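Local coordinates for protein spermidine N1-acetyltransferase (Vibrio cholerae O1 biovar El Tor, PDB 6DAU) that catalyses transfer of an acetyl group from acetyl-coenzyme A to polyamines such as spermidine and spermine, as a dodecameric member of the GNAT family, at residues Phe32-Glu37 and Glu43-Lys48. The protein carries 2 engineered substitutions. Sequence-based numbering, arbitrary orientation.
Engineered in segment 32-37: Gln-33 (natural residue Glu).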
loop_
_atom_site.group_PDB
_atom_site.type_symbol
_atom_site.label_atom_id
_atom_site.label_comp_id
_atom_site.label_asym_id
_atom_site.label_seq_id
_atom_site.Cartn_x
_atom_site.Cartn_y
_atom_site.Cartn_z
ATOM N N PHE C 32 -5.332 24.141 -5.651
ATOM C CA PHE C 32 -6.370 23.203 -6.114
ATOM C C PHE C 32 -7.415 22.984 -5.030
ATOM O O PHE C 32 -7.787 21.852 -4.736
ATOM C CB PHE C 32 -5.760 21.902 -6.625
ATOM C CG PHE C 32 -4.985 22.072 -7.911
ATOM C CD1 PHE C 32 -3.694 22.622 -7.908
ATOM C CD2 PHE C 32 -5.584 21.739 -9.146
ATOM C CE1 PHE C 32 -2.993 22.811 -9.112
ATOM C CE2 PHE C 32 -4.884 21.909 -10.336
ATOM C CZ PHE C 32 -3.587 22.471 -10.322
ATOM N N GLN C 33 -7.869 24.095 -4.436
ATOM C CA GLN C 33 -8.927 24.107 -3.403
ATOM C C GLN C 33 -8.480 23.527 -2.059
ATOM O O GLN C 33 -9.282 23.399 -1.142
ATOM C CB GLN C 33 -10.222 23.436 -3.916
ATOM C CG GLN C 33 -10.832 24.026 -5.201
ATOM C CD GLN C 33 -11.649 25.313 -4.966
ATOM O OE1 GLN C 33 -11.087 26.418 -4.965
ATOM N NE2 GLN C 33 -12.989 25.174 -4.794
ATOM N N GLU C 34 -7.191 23.192 -1.928
ATOM C CA GLU C 34 -6.663 22.711 -0.636
ATOM C C GLU C 34 -5.925 23.864 0.056
ATOM O O GLU C 34 -5.084 24.505 -0.570
ATOM C CB GLU C 34 -5.779 21.493 -0.838
ATOM C CG GLU C 34 -6.460 20.399 -1.703
ATOM C CD GLU C 34 -6.046 18.999 -1.327
ATOM O OE1 GLU C 34 -6.311 18.621 -0.193
ATOM O OE2 GLU C 34 -5.462 18.275 -2.160
ATOM N N PRO C 35 -6.278 24.167 1.322
ATOM C CA PRO C 35 -5.664 25.313 2.046
ATOM C C PRO C 35 -4.223 24.962 2.440
ATOM O O PRO C 35 -3.913 23.796 2.618
ATOM C CB PRO C 35 -6.552 25.451 3.297
ATOM C CG PRO C 35 -7.003 24.020 3.580
ATOM C CD PRO C 35 -7.168 23.364 2.206
ATOM N N TYR C 36 -3.329 25.937 2.501
ATOM C CA TYR C 36 -1.983 25.680 3.029
ATOM C C TYR C 36 -1.489 26.988 3.645
ATOM O O TYR C 36 -1.935 28.070 3.232
ATOM C CB TYR C 36 -1.012 25.220 1.940
ATOM C CG TYR C 36 -0.741 26.258 0.882
ATOM C CD1 TYR C 36 -1.616 26.423 -0.212
ATOM C CD2 TYR C 36 0.358 27.116 0.995
ATOM C CE1 TYR C 36 -1.385 27.396 -1.177
ATOM C CE2 TYR C 36 0.595 28.110 0.057
ATOM C CZ TYR C 36 -0.251 28.235 -1.036
ATOM O OH TYR C 36 0.014 29.215 -1.990
ATOM N N GLU C 37 -0.584 26.877 4.622
ATOM C CA GLU C 37 0.131 28.043 5.139
ATOM C C GLU C 37 1.651 27.882 4.975
ATOM O O GLU C 37 2.359 28.870 4.778
ATOM C CB GLU C 37 -0.226 28.278 6.618
ATOM C CG GLU C 37 -1.722 28.531 6.828
ATOM C CD GLU C 37 -2.076 28.922 8.246
ATOM O OE1 GLU C 37 -1.976 28.114 9.185
ATOM O OE2 GLU C 37 -2.466 30.072 8.431
ATOM N N GLU C 43 4.449 22.370 -1.099
ATOM C CA GLU C 43 5.226 21.423 -1.878
ATOM C C GLU C 43 4.515 20.070 -2.043
ATOM O O GLU C 43 4.526 19.509 -3.152
ATOM C CB GLU C 43 6.635 21.234 -1.321
ATOM C CG GLU C 43 7.518 20.512 -2.336
ATOM C CD GLU C 43 9.005 20.627 -2.049
ATOM O OE1 GLU C 43 9.391 20.519 -0.861
ATOM O OE2 GLU C 43 9.766 20.828 -3.038
ATOM N N GLU C 44 3.902 19.558 -0.972
ATOM C CA GLU C 44 3.142 18.295 -1.082
ATOM C C GLU C 44 1.934 18.462 -2.026
ATOM O O GLU C 44 1.677 17.582 -2.856
ATOM C CB GLU C 44 2.684 17.765 0.264
ATOM C CG GLU C 44 3.828 17.206 1.072
ATOM C CD GLU C 44 3.357 16.364 2.224
ATOM O OE1 GLU C 44 4.220 15.960 3.001
ATOM O OE2 GLU C 44 2.141 16.055 2.291
ATOM N N LEU C 45 1.264 19.612 -1.930
ATOM C CA LEU C 45 0.116 19.899 -2.791
ATOM C C LEU C 45 0.521 20.045 -4.252
ATOM O O LEU C 45 -0.185 19.565 -5.141
ATOM C CB LEU C 45 -0.652 21.127 -2.290
ATOM C CG LEU C 45 -1.324 20.889 -0.937
ATOM C CD1 LEU C 45 -1.885 22.210 -0.379
ATOM C CD2 LEU C 45 -2.410 19.820 -1.031
ATOM N N TYR C 46 1.677 20.665 -4.494
ATOM C CA TYR C 46 2.213 20.770 -5.840
ATOM C C TYR C 46 2.477 19.382 -6.429
ATOM O O TYR C 46 2.103 19.146 -7.553
ATOM C CB TYR C 46 3.485 21.613 -5.904
ATOM C CG TYR C 46 4.130 21.572 -7.290
ATOM C CD1 TYR C 46 3.672 22.403 -8.330
ATOM C CD2 TYR C 46 5.202 20.693 -7.560
ATOM C CE1 TYR C 46 4.261 22.352 -9.613
ATOM C CE2 TYR C 46 5.791 20.626 -8.809
ATOM C CZ TYR C 46 5.316 21.446 -9.830
ATOM O OH TYR C 46 5.950 21.367 -11.033
ATOM N N ASN C 47 3.121 18.482 -5.671
ATOM C CA ASN C 47 3.395 17.118 -6.155
ATOM C C ASN C 47 2.108 16.356 -6.460
ATOM O O ASN C 47 2.037 15.663 -7.440
ATOM C CB ASN C 47 4.244 16.301 -5.165
ATOM C CG ASN C 47 5.656 16.870 -5.011
ATOM O OD1 ASN C 47 6.183 17.535 -5.901
ATOM N ND2 ASN C 47 6.271 16.628 -3.867
ATOM N N LYS C 48 1.088 16.522 -5.618
ATOM C CA LYS C 48 -0.150 15.799 -5.799
ATOM C C LYS C 48 -0.915 16.273 -7.066
ATOM O O LYS C 48 -1.556 15.470 -7.738
ATOM C CB LYS C 48 -1.001 15.987 -4.550
ATOM C CG LYS C 48 -2.352 15.281 -4.598
ATOM C CD LYS C 48 -3.078 15.555 -3.271
ATOM C CE LYS C 48 -4.490 14.977 -3.278
ATOM N NZ LYS C 48 -5.141 15.476 -2.038
#
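OE2 of Glu-34 is gripped by two groups: NZ of Lys-48 donates to it at 2.8 Å in a salt bridge, and the ring nitrogen NE2 of His-49, one residue further along the chain, shares a second hydrogen bond with it. The ammonium comes in on the syn lone pair of OE2, the one on OE1's side of the carboxylate, yet OE1 stays 3.8 Å from NZ, so the pairing is essentially one-pronged. Lysine suits this exposed position because its chain, fully extended with CG anti to the backbone N (chi1 180°), carries the charge from the helix to the carboxylate and meets the glutamate chain at about a right angle. Two partners on one oxygen should favour the ionised carboxylate and limit its rotation.

In this GNAT domain the strand 34-36 pairs with strand 29-31 in a small antiparallel hairpin, and the chain then turns back into helix 39-49, whose turns 43-48 run nearly antiparallel to the strand, at 152°, with an axis-to-axis closest approach of 9.9 Å. Leu-45 bridges that gap with its branched end. Its CD2 lies against the Glu-34 chain, 3.8 Å from CB of that residue; the bend at chi2 (-148°) keeps the carboxylate by the same methyl, with OE2 of Glu-34 3.6 Å from CD2 of Leu-45. CD1 of Leu-45 rests 3.9 Å from Tyr-36 CB. A forked aliphatic side chain can thus serve two strand residues at once, while Trp-31 of strand 29-31 and, from a neighbouring subunit, His-51 also pack on it. Tyr-36 offers its methylene to the leucine and sends its hydroxyl to Asn-22 of helix 15-24, so that its ring reaches a second helix.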